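Local coordinates for protein nucleoporin NUP82 (PDB 3PBP) that is a structural component of the nuclear pore complex, whose nucleoporins can also dock transport factors, seen here as its N-terminal beta-propeller domain, at residues Phe132-Ile142 and Ile151-Ser159; Thr300-Asp308 and Ser362-Leu373. The protein carries 1 engineered substitution. One frame throughout, in Å; residues are numbered along the deposited sequence.

How the contacts relate
Both contacts belong to the beta propeller of the N-terminal domain, at different levels of its build. Contact 1 lies within one blade. It pairs the two strands of a hairpin, and its residues are mostly buried. Contact 2 lies between two blades. It sets an inner strand against the start of the next blade, and it is only partly buried. The chemistry follows. Contact 1 has three backbone hydrogen bonds; contact 2 has one, and otherwise relies on aliphatic side chains. They share no strand; their centres are about 22 Å apart and their nearest atoms about 9 Å.

Contact 1 of 2, residues Phe132-Ile142 and Ile151-Ser159; sequences FHPKSYRDSCI and ITMFDILNS
The open end of a beta hairpin in one propeller blade is closed by Ile142 pairing with Phe154 and Cys141 with Asp155. The strands are antiparallel. Ile142 and Phe154 form the hydrogen-bonded pair. Ile142 N gives to Phe154 O at 3.1 Å, and Phe154 N gives to Ile142 O at 3.0 Å; both donors lie in the plane of the accepting carbonyl. Just past the paired residues, Ile156 N reaches Ser140 O at 2.8 Å. That bond is more bent, at 134°, with the donor tilted from the carbonyl plane.

Across the hairpin Ile142 meets two apolar side chains. Its CG1 meets Phe154 CB at 3.7 Å. Its CG2 meets the end of Ile156, CD1, at 3.5 Å, and these two side chains cross at about a right angle. Ile156 CD1 also touches the edge of the Phe132 ring, at CE1. On the face that carries Cys141, SG stands anti to its backbone N (chi1 176°) and packs against Met153, a selenomethionine, with 4.1 Å to CG.

At the end of the strand, Asp155 OD1 accepts from Leu157 N at 3.0 Å, an Asx turn inside a type I turn. Leu157 CD1 then lies over one face of the Arg138 guanidinium and also touches Ser140 CB. Asp155 OD2 is hydrogen-bonded to Ser214 OG.

The hairpin forms the middle of a four-stranded blade, between strands 127-132 and 164-166. Ile142, Ile156 and Leu157 pack on strand 110-115 of the preceding blade.

Contact 2 of 2, residues Thr300-Asp308 and Ser362-Leu373; sequences TNIATILID and SLITLPEQLGKL
Leu370 lies alongside Leu306, the two side chains pointing the same way. From its CB outward, Leu370 follows the chain of 306-308. CB sits 3.5 Å from Leu306 O. CG comes next, more loosely placed near the same oxygen. There the side chain forks. CD1 reaches Ile307 O at 3.4 Å and also rests on the CA of Asp308. CD2 takes the other side and packs on Leu306 CB at 3.9 Å, with CG and CD2 of Leu306 close behind. The first torsion (chi1 -59°) sets CG beside the backbone N. With the second torsion extended, the methyls split between the Ile307-Asp308 backbone and Leu306. Cut back to alanine, this residue would probably leave a gap beside Ile307 and Asp308 and deprive Leu306 of an apolar neighbour.

Next to Leu370, Gly371 N gives a hydrogen bond to Leu306 O at 2.8 Å. It is nearly straight, at 171°, and it is the one hydrogen bond between the two segments.

Ile305 points into the contact. Its CG2 meets Gly371 CA at 3.6 Å, and its CG1 meets the methyl of Thr365, CG2, at 3.6 Å. Further along, Leu363 CD1 spans two residues on one side of the facing strand, touching Asn301 CB and, at 4.0 Å, Ala303 CB. Leu373 adds a looser contact to Ala303.

Strands 300-306 and 362-364 run nearly parallel, 8° apart, with their axes 7.0 Å from each other at closest. Each is an edge strand of its own sheet, the edge that in a propeller lies nearest the central axis, and no backbone bond joins them. Side-chain packing between the sheets of successive blades, without shared backbone pairing, is characteristic of a beta propeller.

Contact 1 of 2, residues Phe132-Ile142 and Ile151-Ser159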
loop_
_atom_site.group_PDB
_atom_site.type_symbol
_atom_site.label_atom_id
_atom_site.label_comp_id
_atom_site.label_asym_id
_atom_site.label_seq_id
_atom_site.Cartn_x
_atom_site.Cartn_y
_atom_site.Cartn_z
ATOM N N PHE A 132 -9.920 -7.132 -1.467
ATOM C CA PHE A 132 -9.751 -8.437 -2.103
ATOM C C PHE A 132 -8.499 -8.301 -2.979
ATOM O O PHE A 132 -8.231 -7.225 -3.512
ATOM C CB PHE A 132 -10.920 -8.750 -3.015
ATOM C CG PHE A 132 -12.059 -9.409 -2.338
ATOM C CD1 PHE A 132 -11.940 -10.714 -1.855
ATOM C CD2 PHE A 132 -13.265 -8.736 -2.188
ATOM C CE1 PHE A 132 -13.020 -11.342 -1.224
ATOM C CE2 PHE A 132 -14.351 -9.350 -1.562
ATOM C CZ PHE A 132 -14.229 -10.657 -1.078
ATOM N N HIS A 133 -7.720 -9.363 -3.128
ATOM C CA HIS A 133 -6.561 -9.263 -3.998
ATOM C C HIS A 133 -7.182 -9.354 -5.391
ATOM O O HIS A 133 -7.888 -10.308 -5.708
ATOM C CB HIS A 133 -5.572 -10.400 -3.744
ATOM C CG HIS A 133 -4.251 -10.202 -4.421
ATOM N ND1 HIS A 133 -4.103 -10.229 -5.793
ATOM C CD2 HIS A 133 -3.018 -9.967 -3.915
ATOM C CE1 HIS A 133 -2.834 -10.024 -6.101
ATOM N NE2 HIS A 133 -2.154 -9.861 -4.980
ATOM N N PRO A 134 -6.928 -8.353 -6.241
ATOM C CA PRO A 134 -7.468 -8.297 -7.598
ATOM C C PRO A 134 -7.142 -9.498 -8.469
ATOM O O PRO A 134 -7.885 -9.809 -9.395
ATOM C CB PRO A 134 -6.860 -7.016 -8.164
ATOM C CG PRO A 134 -6.414 -6.259 -6.971
ATOM C CD PRO A 134 -5.904 -7.316 -6.060
ATOM N N LYS A 135 -6.044 -10.186 -8.191
ATOM C CA LYS A 135 -5.702 -11.308 -9.043
ATOM C C LYS A 135 -5.523 -12.664 -8.369
ATOM O O LYS A 135 -4.601 -13.419 -8.674
ATOM C CB LYS A 135 -4.470 -10.958 -9.866
ATOM C CG LYS A 135 -4.766 -10.083 -11.056
ATOM C CD LYS A 135 -3.534 -9.981 -11.919
ATOM C CE LYS A 135 -3.859 -9.546 -13.334
ATOM N NZ LYS A 135 -2.602 -9.503 -14.170
ATOM N N SER A 136 -6.417 -12.979 -7.448
ATOM C CA SER A 136 -6.355 -14.262 -6.781
ATOM C C SER A 136 -7.378 -15.156 -7.464
ATOM O O SER A 136 -8.477 -14.724 -7.814
ATOM C CB SER A 136 -6.674 -14.110 -5.289
ATOM O OG SER A 136 -7.811 -13.280 -5.100
ATOM N N TYR A 137 -6.999 -16.400 -7.691
ATOM C CA TYR A 137 -7.900 -17.356 -8.313
ATOM C C TYR A 137 -9.120 -17.546 -7.392
ATOM O O TYR A 137 -8.987 -17.735 -6.181
ATOM C CB TYR A 137 -7.158 -18.676 -8.524
ATOM C CG TYR A 137 -7.995 -19.776 -9.117
ATOM C CD1 TYR A 137 -8.489 -19.686 -10.416
ATOM C CD2 TYR A 137 -8.300 -20.912 -8.372
ATOM C CE1 TYR A 137 -9.265 -20.703 -10.953
ATOM C CE2 TYR A 137 -9.074 -21.933 -8.901
ATOM C CZ TYR A 137 -9.551 -21.823 -10.187
ATOM O OH TYR A 137 -10.322 -22.841 -10.693
ATOM N N ARG A 138 -10.310 -17.476 -7.971
ATOM C CA ARG A 138 -11.538 -17.615 -7.203
ATOM C C ARG A 138 -11.663 -16.591 -6.070
ATOM O O ARG A 138 -12.314 -16.861 -5.063
ATOM C CB ARG A 138 -11.649 -19.029 -6.632
ATOM C CG ARG A 138 -11.690 -20.114 -7.691
ATOM C CD ARG A 138 -12.709 -21.183 -7.345
ATOM N NE ARG A 138 -12.338 -21.959 -6.166
ATOM C CZ ARG A 138 -13.199 -22.348 -5.227
ATOM N NH1 ARG A 138 -14.489 -22.026 -5.327
ATOM N NH2 ARG A 138 -12.771 -23.060 -4.186
ATOM N N ASP A 139 -11.045 -15.421 -6.237
ATOM C CA ASP A 139 -11.100 -14.344 -5.244
ATOM C C ASP A 139 -10.772 -14.822 -3.844
ATOM O O ASP A 139 -11.272 -14.260 -2.871
ATOM C CB ASP A 139 -12.495 -13.722 -5.215
ATOM C CG ASP A 139 -12.873 -13.069 -6.530
ATOM O OD1 ASP A 139 -12.167 -12.129 -6.952
ATOM O OD2 ASP A 139 -13.877 -13.487 -7.145
ATOM N N SER A 140 -9.915 -15.836 -3.750
ATOM C CA SER A 140 -9.543 -16.449 -2.475
ATOM C C SER A 140 -8.573 -15.717 -1.569
ATOM O O SER A 140 -8.141 -16.281 -0.561
ATOM C CB SER A 140 -8.981 -17.848 -2.723
ATOM O OG SER A 140 -7.844 -17.775 -3.566
ATOM N N CYS A 141 -8.229 -14.478 -1.889
ATOM C CA CYS A 141 -7.280 -13.769 -1.048
ATOM C C CYS A 141 -7.721 -12.378 -0.579
ATOM O O CYS A 141 -8.078 -11.528 -1.392
ATOM C CB CYS A 141 -5.953 -13.674 -1.791
ATOM S SG CYS A 141 -4.685 -12.733 -0.936
ATOM N N ILE A 142 -7.714 -12.146 0.734
ATOM C CA ILE A 142 -8.079 -10.828 1.239
ATOM C C ILE A 142 -6.875 -10.178 1.910
ATOM O O ILE A 142 -6.110 -10.818 2.640
ATOM C CB ILE A 142 -9.274 -10.853 2.243
ATOM C CG1 ILE A 142 -8.919 -11.666 3.489
ATOM C CG2 ILE A 142 -10.520 -11.380 1.553
ATOM C CD1 ILE A 142 -9.953 -11.533 4.587
ATOM N N ILE A 151 0.294 -5.396 7.232
ATOM C CA ILE A 151 -0.582 -5.796 6.122
ATOM C C ILE A 151 -0.577 -7.319 6.037
ATOM O O ILE A 151 0.471 -7.938 5.871
ATOM C CB ILE A 151 -0.099 -5.184 4.785
ATOM C CG1 ILE A 151 -0.065 -3.651 4.903
ATOM C CG2 ILE A 151 -1.024 -5.615 3.648
ATOM C CD1 ILE A 151 0.675 -2.950 3.784
ATOM N N THR A 152 -1.752 -7.922 6.144
ATOM C CA THR A 152 -1.863 -9.380 6.132
ATOM C C THR A 152 -2.702 -9.974 4.995
ATOM O O THR A 152 -3.730 -9.413 4.590
ATOM C CB THR A 152 -2.473 -9.867 7.478
ATOM O OG1 THR A 152 -1.847 -9.164 8.560
ATOM C CG2 THR A 152 -2.279 -11.367 7.656
HETATM N N MSE A 153 -2.266 -11.122 4.493
HETATM C CA MSE A 153 -2.999 -11.792 3.435
HETATM C C MSE A 153 -3.548 -13.114 3.945
HETATM O O MSE A 153 -2.805 -13.981 4.391
HETATM C CB MSE A 153 -2.107 -12.058 2.227
HETATM C CG MSE A 153 -1.861 -10.870 1.328
HETATM SE SE MSE A 153 -0.859 -11.416 -0.255
HETATM C CE MSE A 153 0.954 -11.132 0.354
ATOM N N PHE A 154 -4.862 -13.258 3.874
ATOM C CA PHE A 154 -5.529 -14.474 4.322
ATOM C C PHE A 154 -6.012 -15.268 3.110
ATOM O O PHE A 154 -6.525 -14.695 2.140
ATOM C CB PHE A 154 -6.755 -14.136 5.185
ATOM C CG PHE A 154 -6.428 -13.555 6.531
ATOM C CD1 PHE A 154 -5.965 -14.365 7.563
ATOM C CD2 PHE A 154 -6.629 -12.202 6.785
ATOM C CE1 PHE A 154 -5.717 -13.839 8.822
ATOM C CE2 PHE A 154 -6.382 -11.665 8.048
ATOM C CZ PHE A 154 -5.927 -12.483 9.068
ATOM N N ASP A 155 -5.848 -16.585 3.161
ATOM C CA ASP A 155 -6.336 -17.417 2.090
ATOM C C ASP A 155 -7.707 -17.929 2.524
ATOM O O ASP A 155 -7.821 -18.885 3.289
ATOM C CB ASP A 155 -5.419 -18.596 1.834
ATOM C CG ASP A 155 -5.811 -19.362 0.573
ATOM O OD1 ASP A 155 -7.028 -19.520 0.323
ATOM O OD2 ASP A 155 -4.906 -19.809 -0.167
ATOM N N ILE A 156 -8.742 -17.256 2.037
ATOM C CA ILE A 156 -10.135 -17.580 2.316
ATOM C C ILE A 156 -10.516 -19.059 2.149
ATOM O O ILE A 156 -11.368 -19.569 2.877
ATOM C CB ILE A 156 -11.038 -16.737 1.395
ATOM C CG1 ILE A 156 -11.139 -15.318 1.931
ATOM C CG2 ILE A 156 -12.391 -17.368 1.250
ATOM C CD1 ILE A 156 -12.045 -14.460 1.085
ATOM N N LEU A 157 -9.886 -19.745 1.199
ATOM C CA LEU A 157 -10.212 -21.140 0.918
ATOM C C LEU A 157 -9.223 -22.199 1.397
ATOM O O LEU A 157 -9.253 -23.322 0.895
ATOM C CB LEU A 157 -10.394 -21.329 -0.591
ATOM C CG LEU A 157 -11.299 -20.349 -1.323
ATOM C CD1 LEU A 157 -11.317 -20.694 -2.792
ATOM C CD2 LEU A 157 -12.691 -20.411 -0.745
ATOM N N ASN A 158 -8.357 -21.891 2.354
ATOM C CA ASN A 158 -7.395 -22.909 2.764
ATOM C C ASN A 158 -6.808 -22.695 4.152
ATOM O O ASN A 158 -5.973 -21.807 4.344
ATOM C CB ASN A 158 -6.268 -22.972 1.726
ATOM C CG ASN A 158 -5.496 -24.271 1.778
ATOM O OD1 ASN A 158 -4.877 -24.605 2.792
ATOM N ND2 ASN A 158 -5.525 -25.016 0.677
ATOM N N SER A 159 -7.236 -23.516 5.112
ATOM C CA SER A 159 -6.742 -23.417 6.488
ATOM C C SER A 159 -5.343 -23.995 6.629
ATOM O O SER A 159 -4.680 -23.790 7.651
ATOM C CB SER A 159 -7.678 -24.134 7.455
ATOM O OG SER A 159 -8.931 -23.487 7.508
#

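Contact 2 of 2, residues Thr300-Asp308 and Ser362-Leu373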
loop_
_atom_site.group_PDB
_atom_site.type_symbol
_atom_site.label_atom_id
_atom_site.label_comp_id
_atom_site.label_asym_id
_atom_site.label_seq_id
_atom_site.Cartn_x
_atom_site.Cartn_y
_atom_site.Cartn_z
ATOM N N THR A 300 -4.399 12.081 1.842
ATOM C CA THR A 300 -5.560 11.384 2.401
ATOM C C THR A 300 -5.877 10.013 1.805
ATOM O O THR A 300 -6.006 9.023 2.538
ATOM C CB THR A 300 -6.829 12.232 2.260
ATOM O OG1 THR A 300 -6.557 13.571 2.668
ATOM C CG2 THR A 300 -7.926 11.676 3.144
ATOM N N ASN A 301 -6.027 9.969 0.480
ATOM C CA ASN A 301 -6.344 8.727 -0.210
ATOM C C ASN A 301 -5.509 8.512 -1.448
ATOM O O ASN A 301 -4.865 9.421 -1.956
ATOM C CB ASN A 301 -7.813 8.700 -0.626
ATOM C CG ASN A 301 -8.743 9.062 0.506
ATOM O OD1 ASN A 301 -8.941 10.242 0.800
ATOM N ND2 ASN A 301 -9.315 8.052 1.158
ATOM N N ILE A 302 -5.526 7.281 -1.927
ATOM C CA ILE A 302 -4.809 6.947 -3.138
ATOM C C ILE A 302 -5.718 6.044 -3.980
ATOM O O ILE A 302 -6.436 5.178 -3.462
ATOM C CB ILE A 302 -3.457 6.262 -2.824
ATOM C CG1 ILE A 302 -2.680 6.059 -4.125
ATOM C CG2 ILE A 302 -3.672 4.937 -2.094
ATOM C CD1 ILE A 302 -1.258 5.525 -3.914
ATOM N N ALA A 303 -5.711 6.279 -5.281
ATOM C CA ALA A 303 -6.548 5.512 -6.180
ATOM C C ALA A 303 -5.781 5.231 -7.443
ATOM O O ALA A 303 -4.868 5.967 -7.808
ATOM C CB ALA A 303 -7.817 6.295 -6.519
ATOM N N THR A 304 -6.177 4.167 -8.123
ATOM C CA THR A 304 -5.525 3.796 -9.356
ATOM C C THR A 304 -6.572 3.798 -10.453
ATOM O O THR A 304 -7.625 3.196 -10.308
ATOM C CB THR A 304 -4.861 2.423 -9.200
ATOM O OG1 THR A 304 -3.540 2.600 -8.676
ATOM C CG2 THR A 304 -4.776 1.723 -10.509
ATOM N N ILE A 305 -6.283 4.506 -11.541
ATOM C CA ILE A 305 -7.220 4.604 -12.650
ATOM C C ILE A 305 -6.625 4.107 -13.948
ATOM O O ILE A 305 -5.566 4.556 -14.390
ATOM C CB ILE A 305 -7.689 6.052 -12.888
ATOM C CG1 ILE A 305 -8.305 6.615 -11.610
ATOM C CG2 ILE A 305 -8.696 6.089 -14.027
ATOM C CD1 ILE A 305 -7.271 7.032 -10.572
ATOM N N LEU A 306 -7.346 3.191 -14.575
ATOM C CA LEU A 306 -6.916 2.604 -15.820
ATOM C C LEU A 306 -7.112 3.579 -16.990
ATOM O O LEU A 306 -8.154 4.212 -17.125
ATOM C CB LEU A 306 -7.694 1.306 -16.026
ATOM C CG LEU A 306 -7.077 0.286 -16.968
ATOM C CD1 LEU A 306 -5.658 -0.024 -16.551
ATOM C CD2 LEU A 306 -7.916 -0.956 -16.941
ATOM N N ILE A 307 -6.088 3.691 -17.827
ATOM C CA ILE A 307 -6.079 4.578 -18.989
ATOM C C ILE A 307 -6.407 3.869 -20.313
ATOM O O ILE A 307 -7.035 4.446 -21.197
ATOM C CB ILE A 307 -4.708 5.249 -19.101
ATOM C CG1 ILE A 307 -4.723 6.561 -18.345
ATOM C CG2 ILE A 307 -4.316 5.465 -20.536
ATOM C CD1 ILE A 307 -3.367 7.230 -18.398
ATOM N N ASP A 308 -5.963 2.627 -20.458
ATOM C CA ASP A 308 -6.243 1.864 -21.665
ATOM C C ASP A 308 -6.445 0.391 -21.329
ATOM O O ASP A 308 -6.888 0.067 -20.230
ATOM C CB ASP A 308 -5.106 2.016 -22.671
ATOM C CG ASP A 308 -3.787 1.493 -22.149
ATOM O OD1 ASP A 308 -3.794 0.655 -21.222
ATOM O OD2 ASP A 308 -2.741 1.912 -22.683
ATOM N N SER A 362 -13.371 10.750 0.080
ATOM C CA SER A 362 -12.998 9.471 -0.529
ATOM C C SER A 362 -12.940 9.479 -2.051
ATOM O O SER A 362 -13.563 10.315 -2.708
ATOM C CB SER A 362 -13.945 8.364 -0.099
ATOM O OG SER A 362 -15.079 8.365 -0.936
ATOM N N LEU A 363 -12.174 8.532 -2.595
ATOM C CA LEU A 363 -11.997 8.372 -4.041
ATOM C C LEU A 363 -12.568 7.017 -4.454
ATOM O O LEU A 363 -12.392 6.016 -3.746
ATOM C CB LEU A 363 -10.516 8.434 -4.408
ATOM C CG LEU A 363 -9.793 9.714 -3.998
ATOM C CD1 LEU A 363 -8.327 9.608 -4.376
ATOM C CD2 LEU A 363 -10.459 10.918 -4.672
ATOM N N ILE A 364 -13.248 6.984 -5.596
ATOM C CA ILE A 364 -13.868 5.751 -6.070
ATOM C C ILE A 364 -13.735 5.617 -7.579
ATOM O O ILE A 364 -13.742 6.616 -8.298
ATOM C CB ILE A 364 -15.373 5.724 -5.698
ATOM C CG1 ILE A 364 -15.532 5.799 -4.183
ATOM C CG2 ILE A 364 -16.030 4.470 -6.236
ATOM C CD1 ILE A 364 -16.957 5.806 -3.708
ATOM N N THR A 365 -13.602 4.380 -8.053
ATOM C CA THR A 365 -13.491 4.115 -9.486
ATOM C C THR A 365 -14.377 2.959 -9.870
ATOM O O THR A 365 -14.630 2.063 -9.068
ATOM C CB THR A 365 -12.066 3.736 -9.925
ATOM O OG1 THR A 365 -11.442 2.968 -8.890
ATOM C CG2 THR A 365 -11.248 4.974 -10.250
ATOM N N LEU A 366 -14.851 2.998 -11.109
ATOM C CA LEU A 366 -15.697 1.946 -11.636
ATOM C C LEU A 366 -14.957 1.365 -12.826
ATOM O O LEU A 366 -14.790 2.030 -13.852
ATOM C CB LEU A 366 -17.059 2.507 -12.061
ATOM C CG LEU A 366 -17.906 3.057 -10.909
ATOM C CD1 LEU A 366 -19.157 3.702 -11.451
ATOM C CD2 LEU A 366 -18.260 1.937 -9.948
ATOM N N PRO A 367 -14.489 0.114 -12.693
ATOM C CA PRO A 367 -13.747 -0.627 -13.722
ATOM C C PRO A 367 -14.258 -0.394 -15.139
ATOM O O PRO A 367 -13.481 -0.333 -16.089
ATOM C CB PRO A 367 -13.920 -2.075 -13.282
ATOM C CG PRO A 367 -13.880 -1.955 -11.785
ATOM C CD PRO A 367 -14.769 -0.746 -11.525
ATOM N N GLU A 368 -15.569 -0.258 -15.274
ATOM C CA GLU A 368 -16.186 -0.045 -16.576
ATOM C C GLU A 368 -15.881 1.294 -17.267
ATOM O O GLU A 368 -16.182 1.456 -18.454
ATOM C CB GLU A 368 -17.704 -0.194 -16.465
ATOM C CG GLU A 368 -18.211 -1.575 -16.058
ATOM C CD GLU A 368 -17.885 -1.931 -14.621
ATOM O OE1 GLU A 368 -17.951 -1.037 -13.755
ATOM O OE2 GLU A 368 -17.581 -3.114 -14.354
ATOM N N GLN A 369 -15.295 2.251 -16.546
ATOM C CA GLN A 369 -15.003 3.552 -17.147
ATOM C C GLN A 369 -13.558 3.989 -17.016
ATOM O O GLN A 369 -13.124 4.355 -15.931
ATOM C CB GLN A 369 -15.887 4.626 -16.528
ATOM C CG GLN A 369 -17.365 4.309 -16.566
ATOM C CD GLN A 369 -18.204 5.558 -16.720
ATOM O OE1 GLN A 369 -18.662 5.882 -17.824
ATOM N NE2 GLN A 369 -18.394 6.287 -15.614
ATOM N N LEU A 370 -12.826 3.969 -18.126
ATOM C CA LEU A 370 -11.423 4.364 -18.128
ATOM C C LEU A 370 -11.253 5.852 -17.872
ATOM O O LEU A 370 -12.162 6.642 -18.109
ATOM C CB LEU A 370 -10.778 4.031 -19.473
ATOM C CG LEU A 370 -10.775 2.583 -19.963
ATOM C CD1 LEU A 370 -9.849 2.496 -21.146
ATOM C CD2 LEU A 370 -10.296 1.630 -18.872
ATOM N N GLY A 371 -10.075 6.226 -17.389
ATOM C CA GLY A 371 -9.767 7.623 -17.130
ATOM C C GLY A 371 -10.772 8.487 -16.396
ATOM O O GLY A 371 -10.749 9.708 -16.553
ATOM N N LYS A 372 -11.649 7.877 -15.607
ATOM C CA LYS A 372 -12.639 8.635 -14.851
ATOM C C LYS A 372 -12.545 8.273 -13.382
ATOM O O LYS A 372 -12.415 7.106 -13.021
ATOM C CB LYS A 372 -14.057 8.352 -15.344
ATOM C CG LYS A 372 -14.337 8.798 -16.771
ATOM C CD LYS A 372 -15.790 8.531 -17.148
ATOM C CE LYS A 372 -16.057 8.806 -18.619
ATOM N NZ LYS A 372 -17.487 8.526 -18.940
ATOM N N LEU A 373 -12.631 9.280 -12.531
ATOM C CA LEU A 373 -12.529 9.070 -11.105
ATOM C C LEU A 373 -13.638 9.817 -10.382
ATOM O O LEU A 373 -13.931 10.964 -10.701
ATOM C CB LEU A 373 -11.163 9.569 -10.636
ATOM C CG LEU A 373 -10.949 9.788 -9.147
ATOM C CD1 LEU A 373 -10.866 8.462 -8.448
ATOM C CD2 LEU A 373 -9.681 10.581 -8.934
#